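Local coordinates for putative oxidoreductase (Bacteroides fragilis NCTC 9343, PDB 3FHL), which probably acts as an NAD(P)-dependent oxidoreductase of the Gfo/Idh/MocA family, built from a Rossmann domain and a C-terminal alpha/beta domain, at residues Y149-A154 with I229-S234; A240-A245 with S252-G257; L33-E38 with T61-I66; I6-A11 with P29-Y34. All blocks are in the same frame, centred on the assembly; numbering follows the deposited sequence. Where two conformers were deposited one is given.

How the contacts relate
The four contacts fall into two pairs, one in each family domain. Contacts 3 and 4 belong to the Rossmann domain, share Leu33 and Tyr34, and have centres about 8 Å apart; strand 31-37 serves both, and water 4 belongs to both. Contacts 1 and 2 lie in the large mixed sheet of the C-terminal domain, with centres about 9 Å apart, and meet where Arg243 NH2 approaches Ser151 OG at 2.9 Å. Both also touch the second subunit. The two pairs lie on opposite sides of the chain's centre: the centres of contacts 1 and 4 are about 36 Å apart. Cofactor binding is expected in the Rossmann half, as in relatives.

Contact 1 (Y149-A154 with I229-S234)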
# COMPACT_ATOMS: atom_id res chain seq x y z
N TYR C 149 -2.00 -10.14 -2.73
CA TYR C 149 -3.03 -10.05 -1.71
C TYR C 149 -2.70 -8.84 -0.86
O TYR C 149 -1.64 -8.77 -0.23
CB TYR C 149 -2.97 -11.31 -0.84
CG TYR C 149 -3.86 -11.35 0.39
CD1 TYR C 149 -5.18 -11.80 0.30
CD2 TYR C 149 -3.36 -10.99 1.65
CE1 TYR C 149 -5.98 -11.89 1.43
CE2 TYR C 149 -4.14 -11.06 2.78
CZ TYR C 149 -5.46 -11.52 2.67
OH TYR C 149 -6.24 -11.59 3.79
N GLU C 150 -3.62 -7.88 -0.85
CA GLU C 150 -3.50 -6.69 -0.03
C GLU C 150 -4.68 -6.60 0.89
O GLU C 150 -5.83 -6.72 0.46
CB GLU C 150 -3.46 -5.44 -0.90
CG GLU C 150 -2.25 -5.39 -1.83
CD GLU C 150 -2.43 -4.44 -2.99
OE1 GLU C 150 -2.82 -3.27 -2.78
OE2 GLU C 150 -2.18 -4.87 -4.13
N SER C 151 -4.41 -6.36 2.17
CA SER C 151 -5.47 -6.30 3.15
C SER C 151 -5.19 -5.10 4.06
O SER C 151 -4.13 -5.01 4.66
CB SER C 151 -5.52 -7.64 3.93
OG SER C 151 -6.33 -7.56 5.10
N THR C 152 -6.15 -4.18 4.16
CA THR C 152 -5.94 -2.92 4.85
C THR C 152 -7.14 -2.51 5.69
O THR C 152 -8.26 -2.60 5.22
CB THR C 152 -5.73 -1.76 3.81
OG1 THR C 152 -4.64 -2.09 2.95
CG2 THR C 152 -5.49 -0.39 4.49
N PHE C 153 -6.89 -2.07 6.93
CA PHE C 153 -7.90 -1.33 7.69
C PHE C 153 -7.66 0.18 7.66
O PHE C 153 -6.80 0.71 8.38
CB PHE C 153 -7.97 -1.80 9.15
CG PHE C 153 -8.83 -3.01 9.38
CD1 PHE C 153 -10.12 -3.08 8.87
CD2 PHE C 153 -8.35 -4.07 10.16
CE1 PHE C 153 -10.92 -4.20 9.10
CE2 PHE C 153 -9.15 -5.20 10.39
CZ PHE C 153 -10.42 -5.26 9.86
N ALA C 154 -8.44 0.86 6.84
CA ALA C 154 -8.35 2.29 6.67
C ALA C 154 -9.26 3.00 7.67
O ALA C 154 -10.46 2.73 7.74
CB ALA C 154 -8.73 2.65 5.26
N ILE C 229 2.30 -10.28 -0.42
CA ILE C 229 1.39 -9.94 0.68
C ILE C 229 1.66 -8.57 1.28
O ILE C 229 2.78 -8.28 1.69
CB ILE C 229 1.47 -10.99 1.84
CG1 ILE C 229 0.93 -12.35 1.38
CG2 ILE C 229 0.71 -10.51 3.08
CD1 ILE C 229 0.79 -13.35 2.50
N THR C 230 0.64 -7.72 1.33
CA THR C 230 0.75 -6.45 2.04
C THR C 230 -0.38 -6.33 3.05
O THR C 230 -1.56 -6.43 2.68
CB THR C 230 0.65 -5.22 1.10
OG1 THR C 230 1.56 -5.37 0.01
CG2 THR C 230 1.01 -3.95 1.83
N LEU C 231 -0.03 -6.10 4.31
CA LEU C 231 -1.02 -5.82 5.36
C LEU C 231 -0.81 -4.41 5.90
O LEU C 231 0.32 -4.01 6.20
CB LEU C 231 -0.92 -6.86 6.49
CG LEU C 231 -0.78 -8.33 6.05
CD1 LEU C 231 -0.46 -9.22 7.24
CD2 LEU C 231 -2.06 -8.81 5.36
N LYS C 232 -1.89 -3.64 6.00
CA LYS C 232 -1.78 -2.23 6.35
C LYS C 232 -2.90 -1.77 7.24
O LYS C 232 -4.02 -2.26 7.12
CB LYS C 232 -1.88 -1.38 5.09
CG LYS C 232 -0.60 -1.01 4.42
CD LYS C 232 -0.87 -0.04 3.25
CE LYS C 232 -0.72 1.41 3.66
NZ LYS C 232 -0.67 2.28 2.43
N ALA C 233 -2.61 -0.79 8.09
CA ALA C 233 -3.66 -0.03 8.76
C ALA C 233 -3.15 1.35 9.11
O ALA C 233 -1.96 1.53 9.32
CB ALA C 233 -4.16 -0.73 10.01
N SER C 234 -4.07 2.31 9.21
CA SER C 234 -3.70 3.68 9.52
C SER C 234 -4.91 4.42 10.07
O SER C 234 -6.04 4.14 9.66
CB SER C 234 -3.20 4.40 8.25
OG SER C 234 -2.84 5.75 8.53
O HOH W 1 -2.20 -3.62 2.19
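Leu231 CD2 fits between two residues of 149-154, lying 3.9 Å from Ser151 CB and 4.0 Å from Tyr149 CE2. It meets the tyrosine ring at its edge, near the ring plane, and Ile229 CG2 reaches the same edge. Chi1 of 173° carries Tyr149 CG anti to the backbone N, and chi2 of 87° then turns the ring so that its CD2-CE2 edge meets Leu231 and Ile229. On the face carrying Glu150, Thr152, Thr230 and Lys232, Thr152 and Lys232 run side by side: Lys232 CB is 3.6 Å from Thr152 OG1, and Thr152 CG2 packs against the same carbon.

The backbones fix this register. The strand axes diverge by just 6°, and five N-H···O bonds alternate between the strands; the one from Ser151 N to Thr230 O is 2.9 Å long. Between them the CA-H groups point at carbonyls, closest for Thr152 CA to Lys232 O at 3.0 Å. Water 1 binds Thr152 OG1 at 3.0 Å and makes a weak bond to Thr230 O, giving that carbonyl a second donor.

Further out, the lysine tip belongs to the dimer interface: Lys232 NZ forms salt bridges with Glu241 of its own chain and with Glu148 and Glu150 of the second subunit. Such a concentration of acids probably stabilises the ammonium charge. On the other face, Ser151 OG bonds to Arg243. Helix 180-191 covers the side of Tyr149, Ser151 and Phe153, while strand 244-248 flanks 149-154 and strand 213-221 flanks 229-234, which places this parallel pair well inside the mixed sheet.

Contact 2 (A240-A245 with S252-G257); sequences AEPRFA and SYVKYG
Arg243 and Phe244 both face Lys255, forming a classic beta bulge at the start of this hairpin. The evidence is the double use of Lys255 O: it accepts Phe244 N at 3.2 Å through a fairly straight bond (162°) and Arg243 N at 2.7 Å through a weak, strongly bent one (123°). Lys255 N returns a bond to Phe244 O at 2.9 Å, after which regular antiparallel pairing resumes with Ala245 and Val254, a non-hydrogen-bonded pair.

Ahead of the bulge, Pro242 and Tyr256 lie side by side. Pro242 CA sits over one face of the ring, 4.0 Å from its centroid and offset toward the rim, while Pro242 CG bridges Tyr256 CZ and Val254 CG1, the latter at 3.7 Å. Ala240 O approaches the ring in plane, 3.5 Å from Tyr256 CE1. Water 2 donates to Glu241 O and accepts from Gly257 N, joining the two chain segments beyond the last strand pairing.

Arg243 CB touches Gly257 O at 3.4 Å; beyond it the chain bends at chi2 (75°), and the guanidinium has Phe244 CZ over one face. Its outer partners are Ser151 OG and the ring of Phe153. The chemistry is complementary at both aromatic sites: the tyrosine face receives a C-H and its edge a carbonyl oxygen, while the guanidinium charge is probably eased by the cation-pi contact with Phe153, the hydroxyl of Ser151 and, weakly and at long range, Asp130.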
# COMPACT_ATOMS: atom_id res chain seq x y z
N ALA C 240 -10.51 6.16 2.15
CA ALA C 240 -10.10 4.84 2.52
C ALA C 240 -9.47 4.10 1.35
O ALA C 240 -9.97 4.15 0.23
CB ALA C 240 -11.30 4.05 3.06
N GLU C 241 -8.36 3.43 1.62
CA GLU C 241 -7.83 2.43 0.69
C GLU C 241 -8.72 1.18 0.76
O GLU C 241 -9.48 1.02 1.72
CB GLU C 241 -6.37 2.12 1.05
CG GLU C 241 -5.45 3.21 0.54
CD GLU C 241 -4.05 3.19 1.14
OE1 GLU C 241 -3.51 2.11 1.44
OE2 GLU C 241 -3.49 4.30 1.26
N PRO C 242 -8.66 0.29 -0.26
CA PRO C 242 -9.53 -0.90 -0.21
C PRO C 242 -9.26 -1.75 1.02
O PRO C 242 -8.13 -1.83 1.49
CB PRO C 242 -9.12 -1.68 -1.45
CG PRO C 242 -8.56 -0.63 -2.39
CD PRO C 242 -7.87 0.34 -1.50
N ARG C 243 -10.32 -2.38 1.54
CA ARG C 243 -10.21 -3.38 2.58
C ARG C 243 -9.43 -4.58 2.03
O ARG C 243 -8.53 -5.09 2.69
CB ARG C 243 -11.61 -3.81 3.06
CG ARG C 243 -11.63 -5.00 4.04
CD ARG C 243 -11.17 -4.64 5.45
NE ARG C 243 -10.92 -5.85 6.24
CZ ARG C 243 -9.79 -6.54 6.22
NH1 ARG C 243 -9.65 -7.63 6.97
NH2 ARG C 243 -8.79 -6.16 5.44
N PHE C 244 -9.77 -5.00 0.82
CA PHE C 244 -9.02 -6.03 0.12
C PHE C 244 -8.77 -5.62 -1.31
O PHE C 244 -9.64 -5.04 -1.97
CB PHE C 244 -9.78 -7.37 0.10
CG PHE C 244 -9.76 -8.11 1.42
CD1 PHE C 244 -10.90 -8.17 2.21
CD2 PHE C 244 -8.59 -8.74 1.87
CE1 PHE C 244 -10.89 -8.87 3.44
CE2 PHE C 244 -8.58 -9.42 3.09
CZ PHE C 244 -9.72 -9.49 3.88
N ALA C 245 -7.57 -5.92 -1.80
CA ALA C 245 -7.32 -5.86 -3.23
C ALA C 245 -6.52 -7.10 -3.55
O ALA C 245 -5.44 -7.29 -3.02
CB ALA C 245 -6.53 -4.60 -3.62
N SER C 252 -8.92 -9.28 -11.02
CA SER C 252 -8.78 -8.64 -9.73
C SER C 252 -10.10 -8.56 -8.98
O SER C 252 -11.16 -8.57 -9.59
CB SER C 252 -8.23 -7.22 -9.91
OG SER C 252 -6.97 -7.25 -10.59
N TYR C 253 -9.99 -8.48 -7.66
CA TYR C 253 -11.12 -8.25 -6.79
C TYR C 253 -10.74 -7.14 -5.81
O TYR C 253 -9.68 -7.20 -5.18
CB TYR C 253 -11.46 -9.53 -6.01
CG TYR C 253 -12.58 -9.37 -5.02
CD1 TYR C 253 -13.91 -9.22 -5.45
CD2 TYR C 253 -12.33 -9.37 -3.65
CE1 TYR C 253 -14.95 -9.08 -4.55
CE2 TYR C 253 -13.36 -9.23 -2.73
CZ TYR C 253 -14.66 -9.09 -3.18
OH TYR C 253 -15.66 -8.95 -2.26
N VAL C 254 -11.61 -6.14 -5.70
CA VAL C 254 -11.38 -4.97 -4.85
C VAL C 254 -12.62 -4.67 -4.01
O VAL C 254 -13.70 -4.44 -4.54
CB VAL C 254 -11.02 -3.70 -5.69
CG1 VAL C 254 -10.62 -2.58 -4.79
CG2 VAL C 254 -9.88 -3.97 -6.69
N LYS C 255 -12.43 -4.61 -2.69
CA LYS C 255 -13.52 -4.43 -1.75
C LYS C 255 -13.23 -3.26 -0.80
O LYS C 255 -12.11 -3.10 -0.35
CB LYS C 255 -13.68 -5.73 -0.93
CG LYS C 255 -14.71 -5.71 0.19
CD LYS C 255 -16.07 -6.17 -0.30
CE LYS C 255 -17.04 -6.53 0.84
NZ LYS C 255 -17.43 -5.35 1.65
N TYR C 256 -14.24 -2.44 -0.52
CA TYR C 256 -14.13 -1.37 0.47
C TYR C 256 -15.06 -1.60 1.65
O TYR C 256 -16.04 -2.35 1.55
CB TYR C 256 -14.50 -0.02 -0.16
CG TYR C 256 -13.50 0.45 -1.20
CD1 TYR C 256 -12.49 1.36 -0.86
CD2 TYR C 256 -13.55 -0.02 -2.51
CE1 TYR C 256 -11.55 1.79 -1.82
CE2 TYR C 256 -12.62 0.40 -3.47
CZ TYR C 256 -11.63 1.30 -3.11
OH TYR C 256 -10.72 1.72 -4.05
N GLY C 257 -14.75 -0.95 2.76
CA GLY C 257 -15.66 -0.88 3.90
C GLY C 257 -15.32 -1.92 4.94
O GLY C 257 -14.33 -2.65 4.80
O HOH W 2 -12.00 0.48 2.79

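Contact 3 (L33-E38 with T61-I66); sequences LYKIVE and TEDPEI
Lys35 and Asp63 meet tip to tip in a salt bridge, NZ to OD2, whose 2.5 Å length is unusually short and doubtful as an exact value. The ammonium comes from above the carboxylate plane, 39° out of it. The same OD2 lies 3.2 Å from Tyr34 CE2, near the plane of the ring and at its edge, with ring and carboxylate planes 71° apart.

Asp63 OD1 is occupied separately: Glu65 N donates to it at 2.9 Å from the anti side, and water 3 lies in donating position. That water also approaches Glu65 OE2 at 2.8 Å, but more acceptors surround it than it has protons. Water 4 donates to Glu65 OE2 at 2.9 Å and binds Tyr34 OH weakly, linking the phenol to the glutamate, whose OE2 is 3.7 Å from that hydroxyl. Ile66 CG1 adds an apolar contact, in plane at the ring edge and 3.8 Å from Tyr34 CD2.

Ile66 N bonds to Asp63 O, closing the type I turn from Asp63 to Ile66. Together with the Asx turn at Asp63, it shapes the loop between helix 58-61 and strand 68-71, beside the second strand of the Rossmann fold.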
# COMPACT_ATOMS: atom_id res chain seq x y z
N LEU C 33 -26.80 -21.15 26.96
CA LEU C 33 -26.21 -20.07 27.74
C LEU C 33 -26.68 -20.28 29.17
O LEU C 33 -27.70 -19.74 29.60
CB LEU C 33 -26.61 -18.68 27.21
CG LEU C 33 -25.98 -17.43 27.86
CD1 LEU C 33 -24.44 -17.40 27.79
CD2 LEU C 33 -26.57 -16.15 27.28
N TYR C 34 -25.91 -21.09 29.89
CA TYR C 34 -26.35 -21.67 31.15
C TYR C 34 -26.05 -20.74 32.32
O TYR C 34 -26.95 -20.42 33.11
CB TYR C 34 -25.74 -23.07 31.33
CG TYR C 34 -26.04 -23.70 32.67
CD1 TYR C 34 -27.36 -23.88 33.11
CD2 TYR C 34 -25.00 -24.12 33.51
CE1 TYR C 34 -27.64 -24.46 34.35
CE2 TYR C 34 -25.27 -24.70 34.75
CZ TYR C 34 -26.59 -24.86 35.16
OH TYR C 34 -26.85 -25.43 36.39
N LYS C 35 -24.81 -20.29 32.42
CA LYS C 35 -24.40 -19.44 33.53
C LYS C 35 -23.59 -18.22 33.11
O LYS C 35 -22.68 -18.34 32.31
CB LYS C 35 -23.64 -20.26 34.56
CG LYS C 35 -24.52 -20.80 35.65
CD LYS C 35 -23.76 -21.63 36.64
CE LYS C 35 -24.73 -22.15 37.67
NZ LYS C 35 -24.20 -23.28 38.49
N ILE C 36 -23.92 -17.06 33.67
CA ILE C 36 -23.19 -15.83 33.40
C ILE C 36 -22.64 -15.24 34.70
O ILE C 36 -23.38 -15.00 35.65
CB ILE C 36 -24.08 -14.77 32.66
CG1 ILE C 36 -24.60 -15.33 31.32
CG2 ILE C 36 -23.31 -13.48 32.42
CD1 ILE C 36 -25.75 -14.55 30.71
N VAL C 37 -21.32 -15.02 34.74
CA VAL C 37 -20.72 -14.28 35.85
C VAL C 37 -21.01 -12.78 35.74
O VAL C 37 -20.62 -12.11 34.77
CB VAL C 37 -19.20 -14.48 35.94
CG1 VAL C 37 -18.64 -13.77 37.18
CG2 VAL C 37 -18.85 -15.95 35.97
N GLU C 38 -21.72 -12.28 36.73
CA GLU C 38 -21.85 -10.85 36.94
C GLU C 38 -21.52 -10.63 38.41
O GLU C 38 -22.22 -11.15 39.28
CB GLU C 38 -23.27 -10.37 36.64
CG GLU C 38 -23.68 -10.46 35.17
CD GLU C 38 -24.89 -9.60 34.84
OE1 GLU C 38 -25.92 -10.15 34.40
OE2 GLU C 38 -24.82 -8.36 35.05
N THR C 61 -16.09 -22.80 37.16
CA THR C 61 -15.12 -23.89 37.07
C THR C 61 -15.49 -25.07 37.97
O THR C 61 -15.14 -26.22 37.68
CB THR C 61 -13.67 -23.44 37.41
OG1 THR C 61 -13.61 -22.91 38.74
CG2 THR C 61 -13.20 -22.37 36.44
N GLU C 62 -16.22 -24.79 39.05
CA GLU C 62 -16.63 -25.83 39.98
C GLU C 62 -17.98 -26.44 39.65
O GLU C 62 -18.42 -27.37 40.33
CB GLU C 62 -16.65 -25.30 41.41
CG GLU C 62 -15.27 -25.14 42.03
CD GLU C 62 -15.32 -24.52 43.42
OE1 GLU C 62 -16.41 -24.05 43.84
OE2 GLU C 62 -14.27 -24.49 44.09
N ASP C 63 -18.63 -25.93 38.61
CA ASP C 63 -19.93 -26.44 38.20
C ASP C 63 -19.75 -27.74 37.40
O ASP C 63 -19.22 -27.71 36.30
CB ASP C 63 -20.67 -25.38 37.38
CG ASP C 63 -22.10 -25.76 37.06
OD1 ASP C 63 -22.41 -26.95 36.87
OD2 ASP C 63 -22.94 -24.85 36.97
N PRO C 64 -20.23 -28.88 37.96
CA PRO C 64 -19.99 -30.19 37.34
C PRO C 64 -20.77 -30.43 36.05
O PRO C 64 -20.50 -31.39 35.34
CB PRO C 64 -20.45 -31.18 38.42
CG PRO C 64 -21.52 -30.44 39.13
CD PRO C 64 -21.04 -29.01 39.19
N GLU C 65 -21.74 -29.57 35.76
CA GLU C 65 -22.55 -29.70 34.56
C GLU C 65 -22.09 -28.79 33.40
O GLU C 65 -22.67 -28.84 32.32
CB GLU C 65 -24.03 -29.47 34.88
CG GLU C 65 -24.57 -30.41 35.98
CD GLU C 65 -26.05 -30.24 36.25
OE1 GLU C 65 -26.75 -31.28 36.34
OE2 GLU C 65 -26.53 -29.09 36.37
N ILE C 66 -21.07 -27.97 33.61
CA ILE C 66 -20.60 -27.08 32.53
C ILE C 66 -19.59 -27.79 31.62
O ILE C 66 -18.64 -28.40 32.09
CB ILE C 66 -20.09 -25.70 33.06
CG1 ILE C 66 -21.29 -24.83 33.46
CG2 ILE C 66 -19.25 -24.96 31.99
CD1 ILE C 66 -20.93 -23.52 34.21
O HOH W 3 -25.25 -26.89 37.47
O HOH W 4 -28.63 -27.51 35.22

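Contact 4 (I6-A11 with P29-Y34); sequences IKTGLA and PHFELY
Lys7 and Glu32 are brought together by contrasting torsions. The lysine chain runs extended as far as CE and then turns (chi4 -83°), setting NZ beside the carboxylate; the glutamate holds CG anti to its backbone N (chi1 179°) and stays extended beyond it. The two lie side by side, pointing the same way, in a salt bridge of 2.8 Å from Lys7 NZ to Glu32 OE2, met on the syn side. The ammonium also stands over one face of the Tyr34 ring, 3.7 Å from its centroid, in a cation-pi contact, and Lys7 CD covers that ring as well. Water 4 accepts from Lys7 NZ.

These residues sit on neighbouring parallel strands of the Rossmann sheet, the two strands of the beta-alpha-beta crossover in which helix 15-27 joins strand 6-10 to strand 31-37. Backbone bonds alternate between them: Ile6 N to His30 O, Glu32 N to Ile6 O, Thr8 N to Glu32 O and Tyr34 N to Thr8 O. Ile6 O has two donors arriving from opposite faces of its plane, Glu32 N at 2.9 Å and Thr8 OG1 at 3.2 Å.

Across the other face, Ile6 CD1 lies over the Phe31 ring, 4.2 Å from its centroid, whereas Thr8 OG1 comes in plane at the edge, 3.5 Å from Phe31 CD1. Farther along, Leu10 CB rests 4.2 Å from Leu33 CD1. Helix 15-27 packs on Thr8, Leu10 and Phe31 through Ile25, His21 and Ala22, while Tyr315 of helix 309-320 touches Ile6 and Phe31 and stacks on His30.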
# COMPACT_ATOMS: atom_id res chain seq x y z
N ILE C 6 -24.26 -28.29 24.53
CA ILE C 6 -23.08 -27.81 25.26
C ILE C 6 -23.49 -26.76 26.29
O ILE C 6 -23.94 -25.66 25.94
CB ILE C 6 -22.02 -27.25 24.26
CG1 ILE C 6 -21.61 -28.36 23.28
CG2 ILE C 6 -20.78 -26.75 25.01
CD1 ILE C 6 -21.07 -27.86 21.94
N LYS C 7 -23.37 -27.11 27.58
CA LYS C 7 -23.72 -26.19 28.66
C LYS C 7 -22.58 -25.21 28.86
O LYS C 7 -21.47 -25.60 29.21
CB LYS C 7 -24.01 -26.94 29.96
CG LYS C 7 -25.49 -27.15 30.25
CD LYS C 7 -25.70 -27.73 31.66
CE LYS C 7 -27.13 -28.21 31.88
NZ LYS C 7 -28.06 -27.11 32.25
N THR C 8 -22.87 -23.93 28.67
CA THR C 8 -21.82 -22.92 28.60
C THR C 8 -21.89 -21.89 29.71
O THR C 8 -22.97 -21.36 30.03
CB THR C 8 -21.83 -22.21 27.22
OG1 THR C 8 -21.89 -23.19 26.19
CG2 THR C 8 -20.57 -21.34 27.03
N GLY C 9 -20.71 -21.63 30.30
CA GLY C 9 -20.52 -20.55 31.25
C GLY C 9 -19.78 -19.37 30.62
O GLY C 9 -18.72 -19.54 30.01
N LEU C 10 -20.34 -18.18 30.77
CA LEU C 10 -19.74 -16.95 30.22
C LEU C 10 -19.10 -16.17 31.36
O LEU C 10 -19.77 -15.82 32.34
CB LEU C 10 -20.81 -16.12 29.50
CG LEU C 10 -20.40 -14.84 28.74
CD1 LEU C 10 -19.31 -15.11 27.71
CD2 LEU C 10 -21.62 -14.17 28.10
N ALA C 11 -17.79 -15.90 31.24
CA ALA C 11 -17.00 -15.34 32.35
C ALA C 11 -17.26 -13.86 32.64
O ALA C 11 -16.93 -13.39 33.73
CB ALA C 11 -15.51 -15.59 32.12
N PRO C 29 -28.78 -23.44 18.75
CA PRO C 29 -29.55 -24.49 19.43
C PRO C 29 -28.68 -25.59 20.05
O PRO C 29 -29.18 -26.38 20.86
CB PRO C 29 -30.41 -25.08 18.31
CG PRO C 29 -29.64 -24.83 17.07
CD PRO C 29 -28.98 -23.49 17.28
N HIS C 30 -27.40 -25.63 19.70
CA HIS C 30 -26.51 -26.67 20.22
C HIS C 30 -25.80 -26.23 21.50
O HIS C 30 -24.99 -26.98 22.05
CB HIS C 30 -25.48 -27.08 19.18
CG HIS C 30 -26.08 -27.53 17.88
ND1 HIS C 30 -26.72 -28.74 17.73
CD2 HIS C 30 -26.12 -26.93 16.66
CE1 HIS C 30 -27.14 -28.87 16.48
NE2 HIS C 30 -26.79 -27.78 15.81
N PHE C 31 -26.09 -25.01 21.95
CA PHE C 31 -25.50 -24.49 23.18
C PHE C 31 -26.61 -24.06 24.11
O PHE C 31 -27.67 -23.62 23.65
CB PHE C 31 -24.61 -23.25 22.89
CG PHE C 31 -23.35 -23.57 22.12
CD1 PHE C 31 -22.15 -23.73 22.79
CD2 PHE C 31 -23.38 -23.71 20.74
CE1 PHE C 31 -20.98 -24.05 22.08
CE2 PHE C 31 -22.23 -24.04 20.03
CZ PHE C 31 -21.03 -24.19 20.70
N GLU C 32 -26.36 -24.16 25.41
CA GLU C 32 -27.19 -23.47 26.38
C GLU C 32 -26.34 -22.40 27.04
O GLU C 32 -25.28 -22.69 27.60
CB GLU C 32 -27.75 -24.45 27.43
CG GLU C 32 -28.62 -23.75 28.48
CD GLU C 32 -28.96 -24.62 29.69
OE1 GLU C 32 -29.75 -24.15 30.54
OE2 GLU C 32 -28.44 -25.75 29.80
N LEU C 33 -26.80 -21.15 26.96
CA LEU C 33 -26.21 -20.07 27.74
C LEU C 33 -26.68 -20.28 29.17
O LEU C 33 -27.70 -19.74 29.60
CB LEU C 33 -26.61 -18.68 27.21
CG LEU C 33 -25.98 -17.43 27.86
CD1 LEU C 33 -24.44 -17.40 27.79
CD2 LEU C 33 -26.57 -16.15 27.28
N TYR C 34 -25.91 -21.09 29.89
CA TYR C 34 -26.35 -21.67 31.15
C TYR C 34 -26.05 -20.74 32.32
O TYR C 34 -26.95 -20.42 33.11
CB TYR C 34 -25.74 -23.07 31.33
CG TYR C 34 -26.04 -23.70 32.67
CD1 TYR C 34 -27.36 -23.88 33.11
CD2 TYR C 34 -25.00 -24.12 33.51
CE1 TYR C 34 -27.64 -24.46 34.35
CE2 TYR C 34 -25.27 -24.70 34.75
CZ TYR C 34 -26.59 -24.86 35.16
OH TYR C 34 -26.85 -25.43 36.39
O HOH W 4 -28.63 -27.51 35.22